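Local structure of GDSL-like protein (Collinsella aerofaciens ATCC 25986, 7BXD) at residues S29-F34 with A98-V103; L147-P152 with Y190-I195; S156-K161 with M215-H220. The protein is probably an acyl-hydrolase of the GDSL family, cleaving ester-type bonds by the serine mechanism of SGNH hydrolases, with its natural substrate not established. All blocks are in the same frame, centred on the assembly; numbering follows the deposited sequence.

Interaction 1: S29-F34 with A98-V103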
loop_
_atom_site.group_PDB
_atom_site.type_symbol
_atom_site.label_atom_id
_atom_site.label_comp_id
_atom_site.label_asym_id
_atom_site.label_seq_id
_atom_site.Cartn_x
_atom_site.Cartn_y
_atom_site.Cartn_z
ATOM N N SER A 29 9.763 -8.571 16.118
ATOM C CA SER A 29 10.195 -8.279 14.763
ATOM C C SER A 29 10.339 -6.783 14.537
ATOM O O SER A 29 9.629 -5.972 15.148
ATOM C CB SER A 29 9.189 -8.829 13.744
ATOM O OG SER A 29 9.276 -10.247 13.609
ATOM N N THR A 30 11.205 -6.430 13.578
ATOM C CA THR A 30 11.184 -5.109 12.950
ATOM C C THR A 30 10.398 -5.218 11.645
ATOM O O THR A 30 10.702 -6.070 10.801
ATOM C CB THR A 30 12.614 -4.624 12.681
ATOM O OG1 THR A 30 13.280 -4.462 13.937
ATOM C CG2 THR A 30 12.638 -3.271 11.956
ATOM N N ILE A 31 9.407 -4.340 11.481
ATOM C CA ILE A 31 8.460 -4.397 10.366
ATOM C C ILE A 31 8.651 -3.131 9.533
ATOM O O ILE A 31 8.423 -2.020 10.031
ATOM C CB ILE A 31 7.016 -4.499 10.880
ATOM C CG1 ILE A 31 6.870 -5.728 11.808
ATOM C CG2 ILE A 31 6.041 -4.573 9.700
ATOM C CD1 ILE A 31 5.495 -5.857 12.455
ATOM N N CYS A 32 9.054 -3.296 8.273
ATOM C CA CYS A 32 9.287 -2.176 7.368
ATOM C C CYS A 32 8.052 -1.968 6.491
ATOM O O CYS A 32 7.705 -2.842 5.691
ATOM C CB CYS A 32 10.524 -2.469 6.520
ATOM S SG CYS A 32 10.899 -1.160 5.357
ATOM N N CYS A 33 7.371 -0.819 6.671
ATOM C CA CYS A 33 6.122 -0.506 5.972
ATOM C C CYS A 33 6.439 0.418 4.796
ATOM O O CYS A 33 6.734 1.614 4.992
ATOM C CB CYS A 33 5.127 0.124 6.955
ATOM S SG CYS A 33 4.755 -0.992 8.336
ATOM N N PHE A 34 6.373 -0.128 3.581
ATOM C CA PHE A 34 6.761 0.554 2.357
ATOM C C PHE A 34 5.453 0.920 1.643
ATOM O O PHE A 34 4.663 0.025 1.294
ATOM C CB PHE A 34 7.593 -0.444 1.558
ATOM C CG PHE A 34 8.283 0.096 0.331
ATOM C CD1 PHE A 34 8.743 1.408 0.252
ATOM C CD2 PHE A 34 8.541 -0.773 -0.742
ATOM C CE1 PHE A 34 9.450 1.851 -0.866
ATOM C CE2 PHE A 34 9.260 -0.337 -1.864
ATOM C CZ PHE A 34 9.722 0.972 -1.928
ATOM N N ALA A 98 15.103 -5.459 7.859
ATOM C CA ALA A 98 13.926 -5.745 8.659
ATOM C C ALA A 98 13.553 -7.229 8.578
ATOM O O ALA A 98 13.955 -7.966 7.662
ATOM C CB ALA A 98 12.747 -4.902 8.179
ATOM N N ASP A 99 12.730 -7.662 9.532
ATOM C CA ASP A 99 12.251 -9.043 9.562
ATOM C C ASP A 99 11.016 -9.257 8.705
ATOM O O ASP A 99 10.811 -10.365 8.196
ATOM C CB ASP A 99 11.932 -9.422 11.010
ATOM C CG ASP A 99 13.133 -9.231 11.912
ATOM O OD1 ASP A 99 14.164 -9.904 11.696
ATOM O OD2 ASP A 99 13.061 -8.382 12.815
ATOM N N VAL A 100 10.178 -8.229 8.561
ATOM C CA VAL A 100 8.958 -8.312 7.765
ATOM C C VAL A 100 8.890 -7.053 6.917
ATOM O O VAL A 100 9.143 -5.944 7.421
ATOM C CB VAL A 100 7.719 -8.388 8.689
ATOM C CG1 VAL A 100 6.410 -8.485 7.891
ATOM C CG2 VAL A 100 7.824 -9.547 9.692
ATOM N N TYR A 101 8.531 -7.220 5.643
ATOM C CA TYR A 101 8.234 -6.115 4.739
ATOM C C TYR A 101 6.751 -6.134 4.435
ATOM O O TYR A 101 6.207 -7.179 4.041
ATOM C CB TYR A 101 9.023 -6.226 3.422
ATOM C CG TYR A 101 10.459 -5.874 3.707
ATOM C CD1 TYR A 101 11.308 -6.804 4.273
ATOM C CD2 TYR A 101 10.934 -4.556 3.548
ATOM C CE1 TYR A 101 12.608 -6.461 4.663
ATOM C CE2 TYR A 101 12.217 -4.190 3.945
ATOM C CZ TYR A 101 13.042 -5.144 4.512
ATOM O OH TYR A 101 14.296 -4.823 4.960
ATOM N N VAL A 102 6.103 -4.981 4.608
ATOM C CA VAL A 102 4.679 -4.799 4.299
ATOM C C VAL A 102 4.608 -3.772 3.180
ATOM O O VAL A 102 4.988 -2.608 3.384
ATOM C CB VAL A 102 3.891 -4.327 5.534
ATOM C CG1 VAL A 102 2.438 -4.075 5.164
ATOM C CG2 VAL A 102 3.986 -5.362 6.666
ATOM N N VAL A 103 4.166 -4.194 1.982
ATOM C CA VAL A 103 4.134 -3.315 0.805
ATOM C C VAL A 103 2.677 -2.988 0.523
ATOM O O VAL A 103 1.873 -3.898 0.275
ATOM C CB VAL A 103 4.802 -3.974 -0.416
ATOM C CG1 VAL A 103 4.770 -3.006 -1.592
ATOM C CG2 VAL A 103 6.239 -4.419 -0.086
#

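Interaction 2: L147-P152 with Y190-I195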
loop_
_atom_site.group_PDB
_atom_site.type_symbol
_atom_site.label_atom_id
_atom_site.label_comp_id
_atom_site.label_asym_id
_atom_site.label_seq_id
_atom_site.Cartn_x
_atom_site.Cartn_y
_atom_site.Cartn_z
ATOM N N LEU A 147 7.566 -11.298 3.548
ATOM C CA LEU A 147 7.020 -10.250 2.684
ATOM C C LEU A 147 5.520 -10.440 2.578
ATOM O O LEU A 147 5.038 -11.538 2.243
ATOM C CB LEU A 147 7.660 -10.372 1.297
ATOM C CG LEU A 147 7.111 -9.474 0.187
ATOM C CD1 LEU A 147 7.210 -7.989 0.565
ATOM C CD2 LEU A 147 7.865 -9.764 -1.132
ATOM N N VAL A 148 4.777 -9.366 2.845
ATOM C CA VAL A 148 3.318 -9.380 2.785
ATOM C C VAL A 148 2.910 -8.167 1.960
ATOM O O VAL A 148 3.363 -7.044 2.236
ATOM C CB VAL A 148 2.699 -9.293 4.202
ATOM C CG1 VAL A 148 1.189 -9.270 4.139
ATOM C CG2 VAL A 148 3.172 -10.430 5.112
ATOM N N PHE A 149 2.038 -8.372 0.978
ATOM C CA PHE A 149 1.471 -7.253 0.230
ATOM C C PHE A 149 0.083 -6.952 0.787
ATOM O O PHE A 149 -0.649 -7.854 1.203
ATOM C CB PHE A 149 1.345 -7.554 -1.274
ATOM C CG PHE A 149 2.528 -7.096 -2.082
ATOM C CD1 PHE A 149 3.799 -7.637 -1.857
ATOM C CD2 PHE A 149 2.382 -6.095 -3.044
ATOM C CE1 PHE A 149 4.883 -7.187 -2.612
ATOM C CE2 PHE A 149 3.480 -5.675 -3.805
ATOM C CZ PHE A 149 4.730 -6.216 -3.588
ATOM N N MET A 150 -0.290 -5.672 0.762
ATOM C CA MET A 150 -1.649 -5.249 1.089
ATOM C C MET A 150 -2.227 -4.544 -0.119
ATOM O O MET A 150 -1.621 -3.617 -0.658
ATOM C CB MET A 150 -1.668 -4.316 2.327
ATOM C CG MET A 150 -0.878 -4.915 3.482
ATOM S SD MET A 150 -1.327 -4.307 5.122
ATOM C CE MET A 150 -0.925 -2.564 4.933
ATOM N N THR A 151 -3.383 -4.998 -0.576
ATOM C CA THR A 151 -3.994 -4.380 -1.750
ATOM C C THR A 151 -4.428 -2.949 -1.426
ATOM O O THR A 151 -4.767 -2.641 -0.276
ATOM C CB THR A 151 -5.175 -5.215 -2.225
ATOM O OG1 THR A 151 -6.062 -5.373 -1.108
ATOM C CG2 THR A 151 -4.749 -6.582 -2.761
ATOM N N PRO A 152 -4.413 -2.061 -2.424
ATOM C CA PRO A 152 -4.718 -0.645 -2.162
ATOM C C PRO A 152 -6.165 -0.452 -1.769
ATOM O O PRO A 152 -7.081 -1.035 -2.373
ATOM C CB PRO A 152 -4.426 0.035 -3.517
ATOM C CG PRO A 152 -4.537 -1.090 -4.551
ATOM C CD PRO A 152 -3.983 -2.297 -3.814
ATOM N N TYR A 190 4.640 -15.781 -6.878
ATOM C CA TYR A 190 5.724 -15.888 -5.912
ATOM C C TYR A 190 5.255 -16.349 -4.539
ATOM O O TYR A 190 6.004 -16.228 -3.565
ATOM C CB TYR A 190 6.472 -14.555 -5.822
ATOM C CG TYR A 190 7.115 -14.198 -7.147
ATOM C CD1 TYR A 190 8.201 -14.939 -7.643
ATOM C CD2 TYR A 190 6.656 -13.115 -7.902
ATOM C CE1 TYR A 190 8.806 -14.591 -8.836
ATOM C CE2 TYR A 190 7.259 -12.776 -9.114
ATOM C CZ TYR A 190 8.330 -13.512 -9.577
ATOM O OH TYR A 190 8.944 -13.225 -10.767
ATOM N N SER A 191 4.033 -16.881 -4.451
ATOM C CA SER A 191 3.503 -17.423 -3.203
ATOM C C SER A 191 3.480 -16.389 -2.063
ATOM O O SER A 191 3.631 -16.747 -0.883
ATOM C CB SER A 191 4.265 -18.690 -2.778
ATOM O OG SER A 191 4.244 -19.618 -3.859
ATOM N N VAL A 192 3.243 -15.115 -2.384
ATOM C CA VAL A 192 3.324 -14.040 -1.390
ATOM C C VAL A 192 2.016 -13.859 -0.624
ATOM O O VAL A 192 0.981 -13.612 -1.245
ATOM C CB VAL A 192 3.719 -12.712 -2.049
ATOM C CG1 VAL A 192 3.684 -11.556 -1.072
ATOM C CG2 VAL A 192 5.116 -12.816 -2.640
ATOM N N PRO A 193 2.016 -13.903 0.712
ATOM C CA PRO A 193 0.790 -13.610 1.466
ATOM C C PRO A 193 0.265 -12.204 1.189
ATOM O O PRO A 193 1.038 -11.248 1.024
ATOM C CB PRO A 193 1.250 -13.769 2.917
ATOM C CG PRO A 193 2.437 -14.676 2.857
ATOM C CD PRO A 193 3.142 -14.278 1.601
ATOM N N VAL A 194 -1.071 -12.087 1.178
ATOM C CA VAL A 194 -1.750 -10.824 0.890
ATOM C C VAL A 194 -2.772 -10.534 1.983
ATOM O O VAL A 194 -3.530 -11.427 2.379
ATOM C CB VAL A 194 -2.452 -10.872 -0.487
ATOM C CG1 VAL A 194 -3.267 -9.616 -0.732
ATOM C CG2 VAL A 194 -1.427 -11.060 -1.600
ATOM N N ILE A 195 -2.817 -9.284 2.440
ATOM C CA ILE A 195 -3.930 -8.771 3.248
ATOM C C ILE A 195 -4.771 -7.904 2.321
ATOM O O ILE A 195 -4.290 -6.886 1.811
ATOM C CB ILE A 195 -3.422 -7.950 4.452
ATOM C CG1 ILE A 195 -2.488 -8.787 5.330
ATOM C CG2 ILE A 195 -4.627 -7.378 5.238
ATOM C CD1 ILE A 195 -1.700 -7.999 6.343
#

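Interaction 3: S156-K161 with M215-H220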
loop_
_atom_site.group_PDB
_atom_site.type_symbol
_atom_site.label_atom_id
_atom_site.label_comp_id
_atom_site.label_asym_id
_atom_site.label_seq_id
_atom_site.Cartn_x
_atom_site.Cartn_y
_atom_site.Cartn_z
ATOM N N SER A 156 -13.387 7.007 -2.871
ATOM C CA SER A 156 -14.545 7.584 -3.540
ATOM C C SER A 156 -14.167 8.672 -4.529
ATOM O O SER A 156 -15.064 9.297 -5.100
ATOM C CB SER A 156 -15.568 8.097 -2.524
ATOM O OG SER A 156 -14.963 8.987 -1.602
ATOM N N GLY A 157 -12.876 8.903 -4.742
ATOM C CA GLY A 157 -12.386 9.844 -5.724
ATOM C C GLY A 157 -12.047 11.200 -5.120
ATOM O O GLY A 157 -12.515 11.588 -4.042
ATOM N N LYS A 158 -11.237 11.950 -5.853
ATOM C CA LYS A 158 -10.919 13.317 -5.451
ATOM C C LYS A 158 -10.725 14.063 -6.773
ATOM O O LYS A 158 -9.623 14.256 -7.274
ATOM C CB LYS A 158 -9.694 13.358 -4.537
ATOM C CG LYS A 158 -9.530 14.654 -3.805
ATOM C CD LYS A 158 -8.467 14.513 -2.725
ATOM C CE LYS A 158 -8.325 15.785 -1.982
ATOM N NZ LYS A 158 -7.246 15.650 -1.014
ATOM N N HIS A 159 -11.851 14.428 -7.388
ATOM C CA HIS A 159 -11.815 14.892 -8.772
ATOM C C HIS A 159 -11.108 16.221 -8.932
ATOM O O HIS A 159 -10.612 16.512 -10.022
ATOM C CB HIS A 159 -13.222 14.990 -9.329
ATOM C CG HIS A 159 -13.878 13.660 -9.487
ATOM N ND1 HIS A 159 -15.241 13.517 -9.621
ATOM C CD2 HIS A 159 -13.358 12.407 -9.528
ATOM C CE1 HIS A 159 -15.534 12.233 -9.743
ATOM N NE2 HIS A 159 -14.410 11.541 -9.692
ATOM N N GLU A 160 -11.052 17.041 -7.878
ATOM C CA GLU A 160 -10.304 18.289 -7.996
ATOM C C GLU A 160 -8.811 18.037 -8.141
ATOM O O GLU A 160 -8.074 18.939 -8.559
ATOM C CB GLU A 160 -10.589 19.208 -6.806
ATOM C CG GLU A 160 -9.954 18.753 -5.512
ATOM C CD GLU A 160 -10.879 17.875 -4.675
ATOM O OE1 GLU A 160 -11.716 17.138 -5.255
ATOM O OE2 GLU A 160 -10.772 17.936 -3.425
ATOM N N LYS A 161 -8.355 16.837 -7.785
ATOM C CA LYS A 161 -7.015 16.371 -8.087
ATOM C C LYS A 161 -7.006 15.372 -9.228
ATOM O O LYS A 161 -5.982 14.728 -9.452
ATOM C CB LYS A 161 -6.346 15.770 -6.844
ATOM C CG LYS A 161 -6.482 16.608 -5.567
ATOM C CD LYS A 161 -5.694 17.903 -5.654
ATOM C CE LYS A 161 -5.442 18.489 -4.269
ATOM N NZ LYS A 161 -4.385 19.531 -4.308
ATOM N N MET A 215 -12.264 9.112 6.767
ATOM C CA MET A 215 -11.681 9.349 5.435
ATOM C C MET A 215 -12.179 10.684 4.896
ATOM O O MET A 215 -13.010 10.730 3.984
ATOM C CB MET A 215 -12.027 8.222 4.440
ATOM C CG MET A 215 -11.504 6.873 4.859
ATOM S SD MET A 215 -11.821 5.578 3.644
ATOM C CE MET A 215 -10.701 6.071 2.324
ATOM N N PRO A 216 -11.661 11.801 5.425
ATOM C CA PRO A 216 -12.319 13.098 5.185
ATOM C C PRO A 216 -12.388 13.489 3.732
ATOM O O PRO A 216 -13.339 14.181 3.353
ATOM C CB PRO A 216 -11.456 14.086 5.992
ATOM C CG PRO A 216 -10.810 13.258 7.057
ATOM C CD PRO A 216 -10.630 11.882 6.480
ATOM N N ASP A 217 -11.394 13.143 2.912
ATOM C CA ASP A 217 -11.418 13.460 1.486
ATOM C C ASP A 217 -11.767 12.243 0.633
ATOM O O ASP A 217 -11.611 12.304 -0.590
ATOM C CB ASP A 217 -10.085 14.062 1.022
ATOM C CG ASP A 217 -8.957 13.081 1.081
ATOM O OD1 ASP A 217 -9.131 11.969 1.645
ATOM O OD2 ASP A 217 -7.871 13.415 0.573
ATOM N N GLY A 218 -12.228 11.144 1.238
ATOM C CA GLY A 218 -12.588 9.961 0.477
ATOM C C GLY A 218 -11.419 9.148 -0.042
ATOM O O GLY A 218 -11.635 8.243 -0.870
ATOM N N LEU A 219 -10.201 9.435 0.431
ATOM C CA LEU A 219 -8.999 8.796 -0.105
ATOM C C LEU A 219 -7.996 8.554 1.013
ATOM O O LEU A 219 -7.519 7.425 1.210
ATOM C CB LEU A 219 -8.410 9.668 -1.212
ATOM C CG LEU A 219 -7.020 9.298 -1.746
ATOM C CD1 LEU A 219 -7.042 7.873 -2.322
ATOM C CD2 LEU A 219 -6.592 10.306 -2.810
ATOM N N HIS A 220 -7.686 9.605 1.764
ATOM C CA HIS A 220 -6.799 9.529 2.910
ATOM C C HIS A 220 -7.589 9.257 4.191
ATOM O O HIS A 220 -8.797 9.018 4.154
ATOM C CB HIS A 220 -5.971 10.817 2.951
ATOM C CG HIS A 220 -5.203 11.026 1.684
ATOM N ND1 HIS A 220 -5.588 11.931 0.714
ATOM C CD2 HIS A 220 -4.139 10.359 1.173
ATOM C CE1 HIS A 220 -4.758 11.852 -0.312
ATOM N NE2 HIS A 220 -3.866 10.912 -0.059
#

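Interaction 1: S29-F34 with A98-V103
Cys32 wedges into a notch formed by Tyr101 and Ala98, where two parallel strands pair inside the flavodoxin-like alpha/beta/alpha fold of the SGNH hydrolases. The bump is Cys32 CB, 3.5 Å from Tyr101 CE2 and 3.7 Å from Ala98 CB. With Cys32 SG anti to the backbone N (chi1 179°), the sulfur lies obliquely beside the same ring, 4.6 Å from the Tyr101 centroid. A cysteine suits this place, slim enough for the notch yet polarisable beside the aromatic. Tyr101 OH accepts from Ala98 N and bonds to Asp95 O, which pins the ring. An alanine in place of Tyr101 would remove the ring beside Cys32, probably opening a gap there and leaving Ala98 N and Asp95 O without their hydroxyl partner. On the other face, the branched chains pack together: Ile31 CG2 crosses to Val102 CG2 at 3.7 Å, and Ile31 lies alongside Val100. Between the faces runs a ladder, Cys32 N to Val100 O, Val102 N to Cys32 O and Phe34 N to Val102 O. At its start, Thr30 O accepts from Asp99 N and Val100 N, and Thr30 N gives a nearly straight bond (176°) to the anti lone pair of Asp99 OD2, at 2.8 Å.

Interaction 2: L147-P152 with Y190-I195
The Phe149 ring meets Val192 at one corner, its CD1 lying 4.0 Å from Val192 CG1; the methyl comes in obliquely, squarely over neither face nor edge. The ring belongs to strand 146-150, which with the short strand 194-195 forms a pair of parallel neighbours joined through helix 176-189, a beta-alpha-beta crossover of the alpha/beta/alpha sandwich; 194-195 is the outermost strand on this side of the sheet. Around Phe149 gather Val103 of the preceding strand, Ile135 of helix 127-141 and Cys187 of helix 176-189, so a large flat hydrocarbon suits the place. The puckered Pro193 ring turns its CD to Leu147 O at 3.4 Å. The helix closes with a Schellman motif whose C-prime residue is Ser191, at positive phi, and the chain then turns back to the sheet. Pairing begins with Phe149 N to Pro193 O, goes on with Ile195 N to Phe149 O, at 2.9 Å, and ends with Thr151 N to Ile195 O. One step before the first of these bonds a proline has no N-H to offer Leu147 O, so a carbon takes that place at the start of the ladder. On the face opposite Phe149 and Val194, Met150 and Ile195 lie side by side under helix 223-240, with Leu237 on Ile195. Ile195 CG1 is anti to its carbonyl carbon (chi1 -57°), and CD1, at the end of that branch, touches two side chains of the neighbouring strand: Val148 CG1 at 3.8 Å and Met150 SD at 3.9 Å.

Interaction 3: S156-K161 with M215-H220
The DxxH block of the SGNH hydrolases, here Asp217-Gly218-Leu219-His220, touches the 156-161 loop at two points, Asp217 on Lys158 and Gly218 on Ser156. Asp217 is the hub. Its CG sits between the backbone N and the carbonyl carbon (chi1 67°), and from there the oxygens meet the N-H groups of the residues that follow. Asp217 OD1 accepts from two backbone groups: His220 N, 2.8 Å away on the syn lone pair, and Leu219 N, which approaches from above the carboxylate plane. The Leu219 bond makes an Asx turn and the His220 bond an Asx motif; together they hold the carboxylate against rotation. OD2 also has two donors. His220 ND1 reaches the syn lone pair of Asp217 OD2 at 2.7 Å, with the oxygen lying in the imidazole plane, while Lys158 NZ forms a salt bridge on the anti lone pair, 2.8 Å from Asp217 OD2. Lys158 reaches across with a fully extended chain, its CA 7.0 Å from Asp217 CA, a separation that suits the length of a lysine. The two side chains cross obliquely, with Lys158 CD and CE each 3.5 Å from Asp217 OD2. At the second point the backbones join: Ser156 N donates to Gly218 O at 2.9 Å, and Thr155 OG1 bonds to the same oxygen. Gly218 ends a type I turn begun at Met215 and has positive phi (75°), which favours glycine; a CB would also collide with Ser156 OG, which already lies 3.3 Å from Gly218 CA. An aspartate holding the ND1 of the histidine three residues on, its carboxylate steadied by backbone N-H groups, is the arrangement of the Asp-His pair in the catalytic triad of SGNH hydrolases, consistent with such a role here.

How the interactions relate
Interactions 1 and 2 belong to one parallel sheet, separated by the pairing of strands 100-104 and 146-150. Their centres lie 12 Å apart, and that intervening pairing is made by probable hydrogen bonds such as Val103 O to Met150 N at 2.8 Å; Val102 CG1 also packs on Met150 CE, 3.7 Å away. Interaction 3 lies beyond the sheet, its centre about 27 Å from that of interaction 1 and about 25 Å from that of interaction 2, yet 147-152 leads by sequence almost directly into 156-161. Strand 30-35 leads into the GDS motif, which in this family carries the nucleophilic serine, while interaction 3 holds the probable Asp-His pair.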